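SAM-dependent methyltransferase (Geobacter sulfurreducens, PDB 5BP7) binds S-adenosyl-L-homocysteine and is probably a methyltransferase that uses S-adenosylmethionine as its methyl donor. Local coordinates at residues Arg28-Thr31 against Ile32-Ala36; Cys179-Ser183 against Thr184-Leu188. All blocks are in the same frame, centred on the assembly; numbering follows the deposited sequence.

Contact 1 (Arg28-Thr31 against Ile32-Ala36); sequences RIFT and ITESA
I32 and T33 reach back to R28 and I29 through their first torsions, on the short N-terminal alpha-helix 28-34. In I32, CG1 lies beside the backbone N and anti to the carbonyl carbon (chi1 -72°), and with the chain extended at chi2 (157°) the branch runs back over the preceding turn: its CD1 ends 3.4 Å from R28 O and sits over one face of the R28 guanidinium, 4.0 Å from NH2. That guanidinium is anchored by a salt bridge to D236, while W229 of helix 212-232 touches both R28 and I32. T33 has OG1 between its own N and carbonyl carbon (chi1 62°), turned back at the helix carbonyls, 3.1 Å from I29 O and 3.3 Å from F30 O; which acceptor its proton uses is not settled. In the i to i+4 ladder I32 N donates to R28 O, T33 N to I29 O and E34 N to F30 O. The E34 carboxylate hydrogen-bonds through OE2 to H40, a residue that binds S-adenosyl-L-homocysteine, and through OE1 to Y218, so this helix supplies a second-shell group to the S-adenosyl-L-homocysteine pocket. E34 OE1 also lies at the edge of the F30 ring, 4.3 Å from CD1.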
ATOM      1  N   ARG A  28      -6.762  -5.401  15.409  1.00 51.85           N
ATOM      2  CA  ARG A  28      -5.881  -4.658  16.332  1.00 51.74           C
ATOM      3  C   ARG A  28      -4.396  -4.892  16.147  1.00 50.71           C
ATOM      4  O   ARG A  28      -3.604  -3.979  16.355  1.00 49.67           O
ATOM      5  CB  ARG A  28      -6.194  -4.988  17.788  1.00 52.99           C
ATOM      6  CG  ARG A  28      -7.336  -4.190  18.349  1.00 54.60           C
ATOM      7  CD  ARG A  28      -7.465  -4.483  19.833  1.00 55.86           C
ATOM      8  NE  ARG A  28      -6.400  -3.833  20.593  1.00 55.17           N
ATOM      9  CZ  ARG A  28      -5.875  -4.274  21.732  1.00 55.48           C
ATOM     10  NH1 ARG A  28      -6.254  -5.425  22.284  1.00 55.73           N
ATOM     11  NH2 ARG A  28      -4.919  -3.560  22.309  1.00 55.93           N
ATOM     12  N   ILE A  29      -4.027  -6.116  15.789  1.00 51.14           N
ATOM     13  CA  ILE A  29      -2.625  -6.450  15.545  1.00 51.00           C
ATOM     14  C   ILE A  29      -1.972  -5.507  14.511  1.00 50.00           C
ATOM     15  O   ILE A  29      -0.845  -5.069  14.720  1.00 48.57           O
ATOM     16  CB  ILE A  29      -2.443  -7.945  15.164  1.00 52.07           C
ATOM     17  CG1 ILE A  29      -0.966  -8.337  15.219  1.00 52.37           C
ATOM     18  CG2 ILE A  29      -3.011  -8.278  13.779  1.00 52.44           C
ATOM     19  CD1 ILE A  29      -0.426  -8.466  16.625  1.00 53.11           C
ATOM     20  N   PHE A  30      -2.682  -5.195  13.420  1.00 49.63           N
ATOM     21  CA  PHE A  30      -2.168  -4.289  12.389  1.00 49.57           C
ATOM     22  C   PHE A  30      -1.949  -2.895  12.951  1.00 47.02           C
ATOM     23  O   PHE A  30      -0.945  -2.246  12.686  1.00 44.88           O
ATOM     24  CB  PHE A  30      -3.122  -4.217  11.187  1.00 52.51           C
ATOM     25  CG  PHE A  30      -3.109  -5.447  10.336  1.00 57.33           C
ATOM     26  CD1 PHE A  30      -2.016  -5.721   9.508  1.00 59.73           C
ATOM     27  CD2 PHE A  30      -4.176  -6.353  10.352  1.00 61.72           C
ATOM     28  CE1 PHE A  30      -1.993  -6.872   8.716  1.00 62.04           C
ATOM     29  CE2 PHE A  30      -4.154  -7.513   9.566  1.00 63.41           C
ATOM     30  CZ  PHE A  30      -3.067  -7.767   8.746  1.00 63.47           C
ATOM     31  N   THR A  31      -2.934  -2.435  13.709  1.00 46.85           N
ATOM     32  CA  THR A  31      -2.885  -1.135  14.390  1.00 46.31           C
ATOM     33  C   THR A  31      -1.676  -1.056  15.328  1.00 44.72           C
ATOM     34  O   THR A  31      -0.933  -0.079  15.309  1.00 44.47           O
ATOM     35  CB  THR A  31      -4.208  -0.886  15.155  1.00 47.73           C
ATOM     36  OG1 THR A  31      -5.301  -1.026  14.242  1.00 49.36           O
ATOM     37  CG2 THR A  31      -4.272   0.502  15.709  1.00 48.99           C
ATOM     38  N   ILE A  32      -1.494  -2.100  16.126  1.00 43.62           N
ATOM     39  CA  ILE A  32      -0.407  -2.175  17.106  1.00 43.11           C
ATOM     40  C   ILE A  32       0.976  -2.174  16.433  1.00 41.73           C
ATOM     41  O   ILE A  32       1.856  -1.428  16.839  1.00 42.22           O
ATOM     42  CB  ILE A  32      -0.556  -3.437  17.984  1.00 43.68           C
ATOM     43  CG1 ILE A  32      -1.723  -3.265  18.955  1.00 44.80           C
ATOM     44  CG2 ILE A  32       0.720  -3.743  18.753  1.00 44.18           C
ATOM     45  CD1 ILE A  32      -2.293  -4.585  19.440  1.00 45.65           C
ATOM     46  N   THR A  33       1.156  -3.006  15.409  1.00 39.79           N
ATOM     47  CA  THR A  33       2.450  -3.139  14.771  1.00 38.94           C
ATOM     48  C   THR A  33       2.815  -1.978  13.841  1.00 37.94           C
ATOM     49  O   THR A  33       3.989  -1.668  13.693  1.00 37.53           O
ATOM     50  CB  THR A  33       2.549  -4.434  13.961  1.00 38.94           C
ATOM     51  OG1 THR A  33       1.572  -4.418  12.917  1.00 38.29           O
ATOM     52  CG2 THR A  33       2.351  -5.643  14.873  1.00 39.79           C
ATOM     53  N   GLU A  34       1.816  -1.336  13.231  1.00 37.76           N
ATOM     54  CA  GLU A  34       2.063  -0.282  12.247  1.00 37.79           C
ATOM     55  C   GLU A  34       1.681   1.146  12.668  1.00 37.84           C
ATOM     56  O   GLU A  34       1.673   2.050  11.824  1.00 37.81           O
ATOM     57  CB  GLU A  34       1.426  -0.651  10.901  1.00 37.87           C
ATOM     58  CG  GLU A  34       1.990  -1.945  10.331  1.00 38.30           C
ATOM     59  CD  GLU A  34       1.508  -2.249   8.925  1.00 38.70           C
ATOM     60  OE1 GLU A  34       1.466  -3.444   8.551  1.00 39.22           O
ATOM     61  OE2 GLU A  34       1.179  -1.293   8.198  1.00 38.32           O
ATOM     62  N   SER A  35       1.461   1.376  13.965  1.00 38.51           N
ATOM     63  CA  SER A  35       1.093   2.713  14.464  1.00 38.81           C
ATOM     64  C   SER A  35       2.144   3.798  14.232  1.00 38.54           C
ATOM     65  O   SER A  35       1.798   4.964  14.133  1.00 38.95           O
ATOM     66  CB  SER A  35       0.748   2.684  15.956  1.00 39.83           C
ATOM     67  OG  SER A  35       1.882   2.332  16.706  1.00 40.22           O
ATOM     68  N   ALA A  36       3.407   3.419  14.113  1.00 38.31           N
ATOM     69  CA  ALA A  36       4.481   4.378  13.830  1.00 38.97           C
ATOM     70  C   ALA A  36       4.894   4.430  12.336  1.00 38.04           C
ATOM     71  O   ALA A  36       5.874   5.075  12.005  1.00 39.01           O
ATOM     72  CB  ALA A  36       5.683   4.089  14.716  1.00 39.56           C
TER

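Contact 2 (Cys179-Ser183 against Thr184-Leu188); sequences CLANS and TSDFL
A181 meets both D186 and F187 with its one methyl group, just after the chain has left helix 173-178 through a Schellman motif in which L180 takes a positive phi. The A181 CB lies 3.8 Å from F187 CE2, approaching the ring obliquely, and 3.7 Å from D186 OD2. At N182 it is the backbone that does the work: its N donates to D186 OD2 at 2.9 Å, a bent bond (137° at the hydrogen) that arrives from above the carboxylate plane. With CG beside its own N (chi1 -73°), the aspartate carries its carboxylate back toward N182. S183 then contributes both its carbonyl and its hydroxyl. D186 N binds S183 O at 3.2 Å, fairly straight at the hydrogen but well above the carbonyl plane. S183 OG, anti to its own N (chi1 158°), shares a hydrogen bond of 3.2 Å with S185 OG, and either hydroxyl may be the donor. D186 thus ties the turn twice, by side chain and by backbone, and its CB rests 4.0 Å above the centre of the F187 ring. W166 of strand 157-166 meets that ring edge-to-face and, through NE1, also holds T184 O, while E173 accepts from T184 N. With its i to i+3 bond from D186 N to S183 O and helical angles at T184 and S185, S183-D186 is a type I beta-turn, set in the loop that joins helices 173-178 and 190-199 of the methyltransferase domain.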
ATOM      1  N   CYS A 179       6.148 -16.691   3.291  1.00 59.20           N
ATOM      2  CA  CYS A 179       5.989 -15.329   2.710  1.00 57.86           C
ATOM      3  C   CYS A 179       4.620 -14.682   2.993  1.00 59.81           C
ATOM      4  O   CYS A 179       4.343 -13.579   2.507  1.00 59.68           O
ATOM      5  CB  CYS A 179       6.222 -15.343   1.190  1.00 56.04           C
ATOM      6  SG  CYS A 179       7.908 -15.716   0.693  1.00 53.98           S
ATOM      7  N   LEU A 180       3.779 -15.372   3.767  1.00 61.67           N
ATOM      8  CA  LEU A 180       2.408 -14.951   4.102  1.00 62.06           C
ATOM      9  C   LEU A 180       1.441 -14.960   2.897  1.00 61.70           C
ATOM     10  O   LEU A 180       0.394 -14.303   2.946  1.00 61.09           O
ATOM     11  CB  LEU A 180       2.397 -13.597   4.836  1.00 61.74           C
ATOM     12  CG  LEU A 180       3.422 -13.414   5.966  1.00 62.69           C
ATOM     13  CD1 LEU A 180       3.306 -12.004   6.530  1.00 62.19           C
ATOM     14  CD2 LEU A 180       3.260 -14.463   7.072  1.00 64.47           C
ATOM     15  N   ALA A 181       1.789 -15.697   1.830  1.00 61.65           N
ATOM     16  CA  ALA A 181       0.837 -16.024   0.756  1.00 62.33           C
ATOM     17  C   ALA A 181       0.066 -17.293   1.128  1.00 63.35           C
ATOM     18  O   ALA A 181       0.573 -18.165   1.834  1.00 63.23           O
ATOM     19  CB  ALA A 181       1.545 -16.221  -0.571  1.00 61.59           C
ATOM     20  N   ASN A 182      -1.169 -17.381   0.655  1.00 63.52           N
ATOM     21  CA  ASN A 182      -1.961 -18.609   0.804  1.00 65.14           C
ATOM     22  C   ASN A 182      -1.374 -19.745  -0.012  1.00 63.07           C
ATOM     23  O   ASN A 182      -1.296 -20.884   0.448  1.00 63.93           O
ATOM     24  CB  ASN A 182      -3.420 -18.366   0.374  1.00 67.99           C
ATOM     25  CG  ASN A 182      -4.274 -17.805   1.508  1.00 71.49           C
ATOM     26  OD1 ASN A 182      -4.179 -18.260   2.649  1.00 76.23           O
ATOM     27  ND2 ASN A 182      -5.117 -16.815   1.205  1.00 73.85           N
ATOM     28  N   SER A 183      -0.951 -19.403  -1.224  1.00 60.59           N
ATOM     29  CA  SER A 183      -0.486 -20.369  -2.211  1.00 60.81           C
ATOM     30  C   SER A 183       0.542 -19.738  -3.161  1.00 57.28           C
ATOM     31  O   SER A 183       0.651 -18.504  -3.251  1.00 55.45           O
ATOM     32  CB  SER A 183      -1.699 -20.929  -2.971  1.00 62.79           C
ATOM     33  OG  SER A 183      -1.344 -21.466  -4.230  1.00 65.40           O
ATOM     34  N   THR A 184       1.308 -20.583  -3.852  1.00 55.52           N
ATOM     35  CA  THR A 184       2.300 -20.119  -4.846  1.00 53.66           C
ATOM     36  C   THR A 184       1.638 -19.354  -6.003  1.00 52.89           C
ATOM     37  O   THR A 184       2.257 -18.457  -6.574  1.00 51.06           O
ATOM     38  CB  THR A 184       3.201 -21.261  -5.402  1.00 54.63           C
ATOM     39  OG1 THR A 184       2.396 -22.294  -5.997  1.00 56.60           O
ATOM     40  CG2 THR A 184       4.053 -21.869  -4.283  1.00 55.33           C
ATOM     41  N   SER A 185       0.382 -19.682  -6.320  1.00 52.93           N
ATOM     42  CA  SER A 185      -0.341 -19.011  -7.400  1.00 52.63           C
ATOM     43  C   SER A 185      -0.876 -17.608  -7.051  1.00 50.15           C
ATOM     44  O   SER A 185      -1.361 -16.930  -7.943  1.00 49.92           O
ATOM     45  CB  SER A 185      -1.481 -19.898  -7.917  1.00 54.59           C
ATOM     46  OG  SER A 185      -2.460 -20.080  -6.910  1.00 56.60           O
ATOM     47  N   ASP A 186      -0.791 -17.185  -5.785  1.00 48.77           N
ATOM     48  CA  ASP A 186      -1.232 -15.846  -5.365  1.00 47.09           C
ATOM     49  C   ASP A 186      -0.525 -14.728  -6.129  1.00 43.81           C
ATOM     50  O   ASP A 186      -1.135 -13.702  -6.416  1.00 41.08           O
ATOM     51  CB  ASP A 186      -0.985 -15.602  -3.864  1.00 48.47           C
ATOM     52  CG  ASP A 186      -1.940 -16.359  -2.952  1.00 51.54           C
ATOM     53  OD1 ASP A 186      -2.629 -17.301  -3.416  1.00 55.02           O
ATOM     54  OD2 ASP A 186      -1.966 -16.033  -1.735  1.00 52.96           O
ATOM     55  N   PHE A 187       0.758 -14.924  -6.421  1.00 41.49           N
ATOM     56  CA  PHE A 187       1.565 -13.908  -7.078  1.00 39.80           C
ATOM     57  C   PHE A 187       2.215 -14.453  -8.325  1.00 40.21           C
ATOM     58  O   PHE A 187       2.230 -15.639  -8.554  1.00 40.30           O
ATOM     59  CB  PHE A 187       2.633 -13.374  -6.126  1.00 38.58           C
ATOM     60  CG  PHE A 187       2.070 -12.910  -4.807  1.00 38.58           C
ATOM     61  CD1 PHE A 187       1.014 -11.971  -4.777  1.00 37.73           C
ATOM     62  CD2 PHE A 187       2.559 -13.397  -3.603  1.00 38.50           C
ATOM     63  CE1 PHE A 187       0.453 -11.557  -3.579  1.00 37.44           C
ATOM     64  CE2 PHE A 187       2.007 -12.967  -2.402  1.00 38.36           C
ATOM     65  CZ  PHE A 187       0.955 -12.060  -2.385  1.00 37.90           C
ATOM     66  N   LEU A 188       2.697 -13.546  -9.152  1.00 39.63           N
ATOM     67  CA  LEU A 188       3.335 -13.886 -10.413  1.00 40.60           C
ATOM     68  C   LEU A 188       4.767 -13.409 -10.383  1.00 40.36           C
ATOM     69  O   LEU A 188       5.136 -12.581  -9.568  1.00 38.36           O
ATOM     70  CB  LEU A 188       2.612 -13.188 -11.551  1.00 40.91           C
ATOM     71  CG  LEU A 188       1.135 -13.575 -11.751  1.00 41.73           C
ATOM     72  CD1 LEU A 188       0.459 -12.609 -12.698  1.00 41.23           C
ATOM     73  CD2 LEU A 188       0.994 -14.998 -12.260  1.00 43.37           C
TER

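In the fold
Both contacts are local, each within one continuous run of chain, and they do not touch: their centres lie 23 Å apart and their nearest atoms about 8 Å. Contact 1 is partly buried and belongs to a regular helix, where successive i to i+4 backbone bonds set the spacing. Contact 2 is a surface loop without that ladder, held instead by a carboxylate, a hydroxyl pair and one backbone bond. Helix 239-260 borders both, touching I29 at contact 1 and, at the start of 179-183, C179 and L180. Their distance from the ligand differs too: E34 comes about 5 Å from S-adenosyl-L-homocysteine between nearest side-chain and ligand atoms, against about 13 Å for F187.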